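Long-range contact in DNA ligase (Archaeoglobus fulgidus, PDB 3GDE), which is an ATP-dependent DNA ligase that probably seals nicks in double-stranded DNA during replication, recombination and repair: residues Leu461-Arg466 with Tyr516-Leu522. Numbering follows the deposited sequence.
Sequences LLKVGR and YESGYAL
A turn can dock on a strand by bonding to its backbone carbonyls and amides, as here, where Ser518 OG (chi1 p) donates to Lys463 O at 2.6 Å and accepts from Tyr520 N at 3.1 Å, closing an ST turn. Leu522 N donates to Val464 O (2.9 Å), which also receives a CA-H...O contact from Ala521 CA (3.2 Å); a water links Arg466 N to Leu522 O. Glu517 OE1 accepts weakly from Lys463 N (3.3 Å), whereas Lys463 NZ turns away to a salt bridge with Glu450 of strand 446-454. Residues 516-519 form a type I turn leading into strand 520-522, which runs 29° from parallel to 461-466, with Leu462 CA 4.9 Å from Ser518 CA and Val464 CA 5.0 Å from Ala521 CA. In this C-terminal OB-fold domain, Val464 and Gly465 (168/-170) make a classic bulge opposite Leu451; a CB on Gly465 would strike Val464 O and crowd Leu522 CB. The Tyr516 ring lays one face over Val464 N. Val464 CG1 packs 3.8 Å from Leu522 CG.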
ATOM      1  N   LEU A 461      -9.217  -7.669   7.680  1.00 32.26           N
ATOM      2  CA  LEU A 461      -8.170  -8.672   7.471  1.00 32.51           C
ATOM      3  C   LEU A 461      -8.744 -10.056   7.699  1.00 32.66           C
ATOM      4  O   LEU A 461      -9.291 -10.338   8.773  1.00 32.94           O
ATOM      5  CB  LEU A 461      -6.973  -8.452   8.406  1.00 32.68           C
ATOM      6  CG  LEU A 461      -5.811  -7.508   8.081  1.00 32.86           C
ATOM      7  CD1 LEU A 461      -5.767  -7.077   6.603  1.00 33.07           C
ATOM      8  CD2 LEU A 461      -5.853  -6.309   8.966  1.00 33.86           C
ATOM      9  N   LEU A 462      -8.630 -10.912   6.687  1.00 32.67           N
ATOM     10  CA  LEU A 462      -9.148 -12.270   6.763  1.00 32.76           C
ATOM     11  C   LEU A 462      -7.992 -13.262   6.912  1.00 32.96           C
ATOM     12  O   LEU A 462      -7.107 -13.342   6.045  1.00 32.80           O
ATOM     13  CB  LEU A 462     -10.018 -12.596   5.538  1.00 32.83           C
ATOM     14  CG  LEU A 462     -11.084 -11.575   5.095  1.00 33.42           C
ATOM     15  CD1 LEU A 462     -11.817 -12.029   3.839  1.00 33.25           C
ATOM     16  CD2 LEU A 462     -12.087 -11.314   6.201  1.00 34.70           C
ATOM     17  N   LYS A 463      -8.000 -13.998   8.027  1.00 33.18           N
ATOM     18  CA  LYS A 463      -6.970 -14.997   8.323  1.00 33.47           C
ATOM     19  C   LYS A 463      -6.867 -16.049   7.235  1.00 33.16           C
ATOM     20  O   LYS A 463      -7.863 -16.473   6.660  1.00 32.94           O
ATOM     21  CB  LYS A 463      -7.205 -15.678   9.669  1.00 33.77           C
ATOM     22  CG  LYS A 463      -6.611 -14.934  10.842  1.00 35.65           C
ATOM     23  CD  LYS A 463      -6.191 -15.908  11.939  1.00 39.68           C
ATOM     24  CE  LYS A 463      -5.949 -15.180  13.249  1.00 41.77           C
ATOM     25  NZ  LYS A 463      -5.520 -16.113  14.329  1.00 43.69           N
ATOM     26  N   VAL A 464      -5.641 -16.478   6.981  1.00 32.86           N
ATOM     27  CA  VAL A 464      -5.358 -17.318   5.838  1.00 32.99           C
ATOM     28  C   VAL A 464      -4.348 -18.424   6.204  1.00 33.02           C
ATOM     29  O   VAL A 464      -4.189 -19.405   5.486  1.00 33.03           O
ATOM     30  CB  VAL A 464      -4.949 -16.412   4.645  1.00 32.85           C
ATOM     31  CG1 VAL A 464      -3.568 -16.708   4.119  1.00 32.98           C
ATOM     32  CG2 VAL A 464      -6.009 -16.434   3.570  1.00 32.63           C
ATOM     33  N   GLY A 465      -3.693 -18.277   7.348  1.00 32.95           N
ATOM     34  CA  GLY A 465      -2.768 -19.300   7.796  1.00 33.11           C
ATOM     35  C   GLY A 465      -1.881 -18.888   8.947  1.00 33.04           C
ATOM     36  O   GLY A 465      -2.079 -17.835   9.564  1.00 32.34           O
ATOM     37  N   ARG A 466      -0.903 -19.745   9.222  1.00 33.15           N
ATOM     38  CA  ARG A 466       0.045 -19.559  10.306  1.00 33.68           C
ATOM     39  C   ARG A 466       1.415 -20.090   9.902  1.00 33.14           C
ATOM     40  O   ARG A 466       1.515 -21.175   9.340  1.00 33.33           O
ATOM     41  CB  ARG A 466      -0.448 -20.283  11.553  1.00 33.74           C
ATOM     42  CG  ARG A 466       0.305 -19.889  12.783  1.00 37.06           C
ATOM     43  CD  ARG A 466       1.108 -21.029  13.306  1.00 42.36           C
ATOM     44  NE  ARG A 466       0.333 -21.827  14.248  1.00 45.94           N
ATOM     45  CZ  ARG A 466       0.807 -22.896  14.879  1.00 49.07           C
ATOM     46  NH1 ARG A 466       2.063 -23.293  14.660  1.00 49.31           N
ATOM     47  NH2 ARG A 466       0.025 -23.569  15.729  1.00 50.07           N
ATOM     48  N   TYR A 516     -10.717 -20.741   8.903  1.00 44.74           N
ATOM     49  CA  TYR A 516     -10.561 -19.293   8.946  1.00 44.05           C
ATOM     50  C   TYR A 516     -11.670 -18.578   8.201  1.00 43.75           C
ATOM     51  O   TYR A 516     -12.211 -19.069   7.211  1.00 43.66           O
ATOM     52  CB  TYR A 516      -9.222 -18.840   8.361  1.00 43.96           C
ATOM     53  CG  TYR A 516      -7.974 -19.402   9.005  1.00 44.17           C
ATOM     54  CD1 TYR A 516      -7.694 -19.192  10.357  1.00 44.37           C
ATOM     55  CD2 TYR A 516      -7.045 -20.103   8.244  1.00 43.14           C
ATOM     56  CE1 TYR A 516      -6.530 -19.696  10.933  1.00 44.88           C
ATOM     57  CE2 TYR A 516      -5.890 -20.606   8.806  1.00 43.36           C
ATOM     58  CZ  TYR A 516      -5.633 -20.399  10.141  1.00 44.03           C
ATOM     59  OH  TYR A 516      -4.483 -20.905  10.685  1.00 44.69           O
ATOM     60  N   GLU A 517     -11.964 -17.386   8.697  1.00 43.49           N
ATOM     61  CA  GLU A 517     -12.897 -16.442   8.103  1.00 43.27           C
ATOM     62  C   GLU A 517     -12.735 -16.279   6.583  1.00 42.36           C
ATOM     63  O   GLU A 517     -13.716 -16.075   5.871  1.00 42.73           O
ATOM     64  CB  GLU A 517     -12.740 -15.090   8.818  1.00 43.62           C
ATOM     65  CG  GLU A 517     -11.268 -14.603   8.940  1.00 45.12           C
ATOM     66  CD  GLU A 517     -10.562 -14.915  10.281  1.00 47.82           C
ATOM     67  OE1 GLU A 517      -9.852 -13.988  10.740  1.00 48.29           O
ATOM     68  OE2 GLU A 517     -10.676 -16.046  10.859  1.00 45.85           O
ATOM     69  N   SER A 518     -11.504 -16.382   6.091  1.00 41.11           N
ATOM     70  CA  SER A 518     -11.221 -16.205   4.666  1.00 39.81           C
ATOM     71  C   SER A 518     -11.816 -17.304   3.790  1.00 38.91           C
ATOM     72  O   SER A 518     -12.099 -17.075   2.621  1.00 38.70           O
ATOM     73  CB  SER A 518      -9.710 -16.126   4.426  1.00 39.69           C
ATOM     74  OG  SER A 518      -9.098 -17.394   4.614  1.00 38.90           O
ATOM     75  N   GLY A 519     -11.992 -18.491   4.364  1.00 38.33           N
ATOM     76  CA  GLY A 519     -12.406 -19.674   3.613  1.00 37.30           C
ATOM     77  C   GLY A 519     -11.234 -20.420   2.987  1.00 36.69           C
ATOM     78  O   GLY A 519     -11.431 -21.317   2.173  1.00 36.87           O
ATOM     79  N   TYR A 520     -10.011 -20.049   3.367  1.00 36.06           N
ATOM     80  CA  TYR A 520      -8.788 -20.600   2.771  1.00 35.26           C
ATOM     81  C   TYR A 520      -7.712 -20.815   3.815  1.00 34.84           C
ATOM     82  O   TYR A 520      -7.662 -20.111   4.822  1.00 34.62           O
ATOM     83  CB  TYR A 520      -8.252 -19.694   1.651  1.00 35.10           C
ATOM     84  CG  TYR A 520      -9.212 -19.546   0.497  1.00 34.74           C
ATOM     85  CD1 TYR A 520      -9.287 -20.515  -0.495  1.00 34.88           C
ATOM     86  CD2 TYR A 520     -10.063 -18.447   0.408  1.00 34.75           C
ATOM     87  CE1 TYR A 520     -10.182 -20.398  -1.558  1.00 34.98           C
ATOM     88  CE2 TYR A 520     -10.964 -18.319  -0.644  1.00 35.42           C
ATOM     89  CZ  TYR A 520     -11.018 -19.301  -1.626  1.00 35.50           C
ATOM     90  OH  TYR A 520     -11.908 -19.184  -2.676  1.00 36.35           O
ATOM     91  N   ALA A 521      -6.851 -21.797   3.566  1.00 34.34           N
ATOM     92  CA  ALA A 521      -5.718 -22.070   4.440  1.00 33.82           C
ATOM     93  C   ALA A 521      -4.474 -22.363   3.612  1.00 33.48           C
ATOM     94  O   ALA A 521      -4.541 -23.067   2.598  1.00 33.81           O
ATOM     95  CB  ALA A 521      -6.030 -23.232   5.370  1.00 33.71           C
ATOM     96  N   LEU A 522      -3.342 -21.817   4.040  1.00 32.74           N
ATOM     97  CA  LEU A 522      -2.071 -22.130   3.401  1.00 32.25           C
ATOM     98  C   LEU A 522      -1.536 -23.463   3.926  1.00 32.23           C
ATOM     99  O   LEU A 522      -1.492 -23.702   5.146  1.00 32.03           O
ATOM    100  CB  LEU A 522      -1.044 -21.016   3.621  1.00 32.04           C
ATOM    101  CG  LEU A 522      -1.379 -19.595   3.151  1.00 31.96           C
ATOM    102  CD1 LEU A 522      -0.201 -18.678   3.435  1.00 31.52           C
ATOM    103  CD2 LEU A 522      -1.739 -19.554   1.671  1.00 30.96           C
TER
HETATM  104  O   HOH W   1      -1.187 -22.308   7.751  1.00 37.74           O